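Local coordinates for protein glutamyl-tRNA synthetase (Methanothermobacter thermautotrophicus, PDB 3AII) that probably activates glutamate with ATP and transfers it to the acceptor end of tRNA, as a non-discriminating archaeal glutamyl-tRNA synthetase, at residues 413-426 with 461-475. Numbering follows the deposited sequence. Where two conformers were deposited one is given.
Sequences LEVVGLPGPVRVER and IDAVNVIYSGGELRY
Val416 N donates to Leu473 O over 2.8 Å, and Val416 O accepts from Tyr475 N. These two bonds join strands 413-416 and 472-475 in parallel; toward Glu414 the strands diverge, and a water donates to Glu414 O and accepts from Leu473 N. Beneath them Leu413 CB packs on Leu473 CD2 and Val415 CG1 on Val466 CG1. A type II turn from Val415 to Leu418 follows, bringing Pro419 over the Tyr475 ring: Pro419 CD stands 3.4 Å from the ring centroid, 8° off its normal, a CH-pi contact. With CG anti to the backbone N (chi1 179°), the tyrosine ring reaches under this turn, where Leu418 CD1 also meets its CD1 at 3.8 Å. Replacing Tyr475 by an alanine is likely to leave Pro419 and Leu418 without their apolar support and the turn freer to shift. Farther on, Arg426 NH2 forms a 2.9 Å salt bridge to Asp462 OD2, within the guanidinium plane but from above the carboxylate plane, while Ile461 CG2 covers one guanidinium face; Glu532 pairs with Arg426 NH1. In this anticodon-binding region, backbone bonds and a water thus set the strand pairing, apolar packing fills the interface, and one salt bridge closes its far end.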
# COMPACT_ATOMS: atom_id res chain seq x y z
N LEU A 413 -2.69 -9.02 -41.24
CA LEU A 413 -2.86 -8.39 -42.54
C LEU A 413 -1.65 -8.61 -43.44
O LEU A 413 -0.50 -8.48 -43.00
CB LEU A 413 -3.09 -6.88 -42.38
CG LEU A 413 -4.36 -6.46 -41.65
CD1 LEU A 413 -4.32 -5.00 -41.20
CD2 LEU A 413 -5.55 -6.71 -42.57
N GLU A 414 -1.91 -8.94 -44.69
CA GLU A 414 -0.85 -9.04 -45.68
C GLU A 414 -0.49 -7.65 -46.16
O GLU A 414 -1.39 -6.84 -46.44
CB GLU A 414 -1.33 -9.87 -46.88
CG GLU A 414 -0.34 -9.91 -48.01
CD GLU A 414 -0.77 -10.85 -49.11
OE1 GLU A 414 -1.98 -11.16 -49.17
OE2 GLU A 414 0.09 -11.27 -49.91
N VAL A 415 0.80 -7.34 -46.27
CA VAL A 415 1.20 -6.08 -46.88
C VAL A 415 1.19 -6.30 -48.39
O VAL A 415 2.17 -6.76 -48.96
CB VAL A 415 2.58 -5.59 -46.39
CG1 VAL A 415 2.95 -4.26 -47.05
CG2 VAL A 415 2.57 -5.46 -44.86
N VAL A 416 0.05 -6.01 -49.02
CA VAL A 416 -0.12 -6.29 -50.45
C VAL A 416 0.77 -5.38 -51.29
O VAL A 416 0.76 -4.16 -51.12
CB VAL A 416 -1.58 -6.10 -50.87
CG1 VAL A 416 -1.75 -6.27 -52.38
CG2 VAL A 416 -2.48 -7.07 -50.10
N GLY A 417 1.57 -5.97 -52.17
CA GLY A 417 2.44 -5.18 -53.02
C GLY A 417 3.81 -4.86 -52.43
O GLY A 417 4.56 -4.08 -53.02
N LEU A 418 4.13 -5.44 -51.28
CA LEU A 418 5.48 -5.28 -50.72
C LEU A 418 6.49 -5.75 -51.77
O LEU A 418 6.42 -6.89 -52.23
CB LEU A 418 5.63 -6.10 -49.44
CG LEU A 418 6.97 -5.99 -48.72
CD1 LEU A 418 7.18 -4.57 -48.19
CD2 LEU A 418 7.03 -7.01 -47.58
N PRO A 419 7.41 -4.86 -52.17
CA PRO A 419 8.35 -5.23 -53.24
C PRO A 419 9.26 -6.41 -52.88
O PRO A 419 9.62 -7.22 -53.74
CB PRO A 419 9.18 -3.96 -53.45
CG PRO A 419 8.28 -2.84 -52.97
CD PRO A 419 7.53 -3.44 -51.79
N GLY A 420 9.64 -6.50 -51.61
CA GLY A 420 10.49 -7.58 -51.15
C GLY A 420 10.70 -7.44 -49.66
O GLY A 420 10.23 -6.47 -49.07
N PRO A 421 11.42 -8.39 -49.05
CA PRO A 421 11.55 -8.36 -47.59
C PRO A 421 12.31 -7.12 -47.12
O PRO A 421 13.19 -6.60 -47.80
CB PRO A 421 12.35 -9.63 -47.26
CG PRO A 421 12.41 -10.42 -48.56
CD PRO A 421 12.24 -9.44 -49.67
N VAL A 422 11.95 -6.66 -45.93
CA VAL A 422 12.59 -5.50 -45.33
C VAL A 422 13.05 -5.89 -43.93
O VAL A 422 12.26 -6.36 -43.13
CB VAL A 422 11.60 -4.35 -45.19
CG1 VAL A 422 12.25 -3.15 -44.51
CG2 VAL A 422 11.03 -3.96 -46.57
N ARG A 423 14.34 -5.71 -43.67
CA ARG A 423 14.89 -5.98 -42.35
C ARG A 423 14.96 -4.67 -41.58
O ARG A 423 15.58 -3.70 -42.02
CB ARG A 423 16.27 -6.63 -42.47
CG ARG A 423 16.89 -7.00 -41.11
CD ARG A 423 18.27 -7.64 -41.31
NE ARG A 423 19.25 -6.62 -41.62
CZ ARG A 423 19.83 -5.84 -40.72
NH1 ARG A 423 19.54 -5.98 -39.42
NH2 ARG A 423 20.70 -4.91 -41.11
N VAL A 424 14.28 -4.65 -40.44
CA VAL A 424 14.14 -3.46 -39.63
C VAL A 424 14.97 -3.59 -38.36
O VAL A 424 14.93 -4.63 -37.71
CB VAL A 424 12.66 -3.28 -39.24
CG1 VAL A 424 12.49 -2.05 -38.36
CG2 VAL A 424 11.77 -3.19 -40.49
N GLU A 425 15.74 -2.56 -38.00
CA GLU A 425 16.37 -2.52 -36.67
C GLU A 425 15.83 -1.38 -35.82
O GLU A 425 15.69 -0.25 -36.29
CB GLU A 425 17.91 -2.38 -36.74
CG GLU A 425 18.64 -3.59 -37.26
CD GLU A 425 20.11 -3.68 -36.80
OE1 GLU A 425 20.59 -2.82 -36.03
OE2 GLU A 425 20.79 -4.65 -37.20
N ARG A 426 15.56 -1.68 -34.56
CA ARG A 426 15.07 -0.69 -33.63
C ARG A 426 15.69 -0.93 -32.25
O ARG A 426 15.66 -2.06 -31.75
CB ARG A 426 13.54 -0.73 -33.57
CG ARG A 426 12.93 0.27 -32.58
CD ARG A 426 11.41 0.41 -32.82
NE ARG A 426 10.80 1.40 -31.94
CZ ARG A 426 10.79 2.72 -32.18
NH1 ARG A 426 10.20 3.54 -31.31
NH2 ARG A 426 11.36 3.21 -33.26
N ILE A 461 6.19 1.36 -37.77
CA ILE A 461 7.37 2.03 -37.20
C ILE A 461 8.69 1.46 -37.71
O ILE A 461 8.91 0.26 -37.66
CB ILE A 461 7.33 2.03 -35.67
CG1 ILE A 461 6.18 2.93 -35.18
CG2 ILE A 461 8.70 2.46 -35.08
CD1 ILE A 461 5.88 2.78 -33.70
N ASP A 462 9.55 2.35 -38.22
CA ASP A 462 10.86 1.97 -38.74
C ASP A 462 10.86 1.05 -39.98
O ASP A 462 11.91 0.58 -40.41
CB ASP A 462 11.72 1.34 -37.63
CG ASP A 462 12.22 2.38 -36.64
OD1 ASP A 462 12.20 3.58 -36.98
OD2 ASP A 462 12.65 2.01 -35.53
N ALA A 463 9.69 0.83 -40.58
CA ALA A 463 9.57 -0.19 -41.62
C ALA A 463 9.10 0.35 -42.97
O ALA A 463 9.92 0.65 -43.84
CB ALA A 463 8.66 -1.32 -41.13
N VAL A 464 7.79 0.46 -43.16
CA VAL A 464 7.24 0.85 -44.47
C VAL A 464 5.99 1.67 -44.27
O VAL A 464 5.41 1.68 -43.19
CB VAL A 464 6.87 -0.37 -45.34
CG1 VAL A 464 8.11 -1.15 -45.75
CG2 VAL A 464 5.87 -1.27 -44.60
N ASN A 465 5.56 2.35 -45.32
CA ASN A 465 4.31 3.11 -45.28
C ASN A 465 3.26 2.36 -46.08
O ASN A 465 3.55 1.85 -47.15
CB ASN A 465 4.52 4.50 -45.88
CG ASN A 465 5.75 5.19 -45.32
OD1 ASN A 465 5.98 5.18 -44.11
ND2 ASN A 465 6.56 5.80 -46.19
N VAL A 466 2.06 2.26 -45.53
CA VAL A 466 1.00 1.51 -46.18
C VAL A 466 -0.30 2.30 -46.12
O VAL A 466 -0.39 3.29 -45.39
CB VAL A 466 0.77 0.17 -45.49
CG1 VAL A 466 2.03 -0.71 -45.62
CG2 VAL A 466 0.39 0.39 -44.02
N ILE A 467 -1.29 1.86 -46.89
CA ILE A 467 -2.63 2.42 -46.80
C ILE A 467 -3.61 1.29 -46.48
O ILE A 467 -3.62 0.25 -47.16
CB ILE A 467 -3.03 3.16 -48.10
CG1 ILE A 467 -2.06 4.32 -48.32
CG2 ILE A 467 -4.46 3.68 -48.00
CD1 ILE A 467 -2.14 4.94 -49.66
N TYR A 468 -4.39 1.48 -45.43
CA TYR A 468 -5.37 0.51 -45.00
C TYR A 468 -6.74 0.98 -45.49
O TYR A 468 -7.23 2.02 -45.06
CB TYR A 468 -5.35 0.37 -43.47
CG TYR A 468 -6.22 -0.72 -42.90
CD1 TYR A 468 -6.20 -2.00 -43.44
CD2 TYR A 468 -7.08 -0.47 -41.83
CE1 TYR A 468 -7.00 -3.01 -42.92
CE2 TYR A 468 -7.88 -1.47 -41.31
CZ TYR A 468 -7.83 -2.74 -41.85
OH TYR A 468 -8.62 -3.75 -41.35
N SER A 469 -7.36 0.23 -46.39
CA SER A 469 -8.71 0.57 -46.80
C SER A 469 -9.42 -0.63 -47.38
O SER A 469 -8.79 -1.51 -47.97
CB SER A 469 -8.73 1.75 -47.78
OG SER A 469 -8.14 1.41 -49.02
N GLY A 470 -10.74 -0.68 -47.17
CA GLY A 470 -11.53 -1.81 -47.61
C GLY A 470 -11.08 -3.11 -46.97
O GLY A 470 -11.31 -4.19 -47.50
N GLY A 471 -10.43 -2.99 -45.81
CA GLY A 471 -9.98 -4.16 -45.07
C GLY A 471 -8.70 -4.74 -45.64
O GLY A 471 -8.30 -5.85 -45.29
N GLU A 472 -8.06 -4.00 -46.54
CA GLU A 472 -6.84 -4.48 -47.16
C GLU A 472 -5.67 -3.54 -46.87
O GLU A 472 -5.82 -2.33 -46.89
CB GLU A 472 -7.03 -4.60 -48.67
CG GLU A 472 -5.77 -4.97 -49.40
CD GLU A 472 -6.01 -5.17 -50.88
OE1 GLU A 472 -6.29 -4.17 -51.58
OE2 GLU A 472 -5.90 -6.32 -51.34
N LEU A 473 -4.51 -4.11 -46.60
CA LEU A 473 -3.35 -3.30 -46.31
C LEU A 473 -2.45 -3.27 -47.54
O LEU A 473 -1.95 -4.32 -47.94
CB LEU A 473 -2.62 -3.88 -45.09
CG LEU A 473 -1.64 -2.99 -44.35
CD1 LEU A 473 -2.36 -1.83 -43.69
CD2 LEU A 473 -0.85 -3.79 -43.33
N ARG A 474 -2.25 -2.10 -48.14
CA ARG A 474 -1.46 -2.00 -49.37
C ARG A 474 -0.19 -1.18 -49.23
O ARG A 474 -0.20 -0.09 -48.68
CB ARG A 474 -2.30 -1.43 -50.52
CG ARG A 474 -1.46 -1.05 -51.73
CD ARG A 474 -2.31 -0.73 -52.95
NE ARG A 474 -3.05 -1.89 -53.43
CZ ARG A 474 -2.50 -2.90 -54.12
NH1 ARG A 474 -3.26 -3.91 -54.53
NH2 ARG A 474 -1.20 -2.89 -54.38
N TYR A 475 0.92 -1.73 -49.73
CA TYR A 475 2.22 -1.07 -49.71
C TYR A 475 2.17 0.26 -50.46
O TYR A 475 1.59 0.34 -51.55
CB TYR A 475 3.27 -1.96 -50.38
CG TYR A 475 4.64 -1.34 -50.41
CD1 TYR A 475 5.46 -1.40 -49.29
CD2 TYR A 475 5.11 -0.69 -51.54
CE1 TYR A 475 6.72 -0.83 -49.30
CE2 TYR A 475 6.37 -0.11 -51.55
CZ TYR A 475 7.17 -0.19 -50.43
OH TYR A 475 8.43 0.37 -50.44
O HOH W 1 -4.14 -6.87 -46.51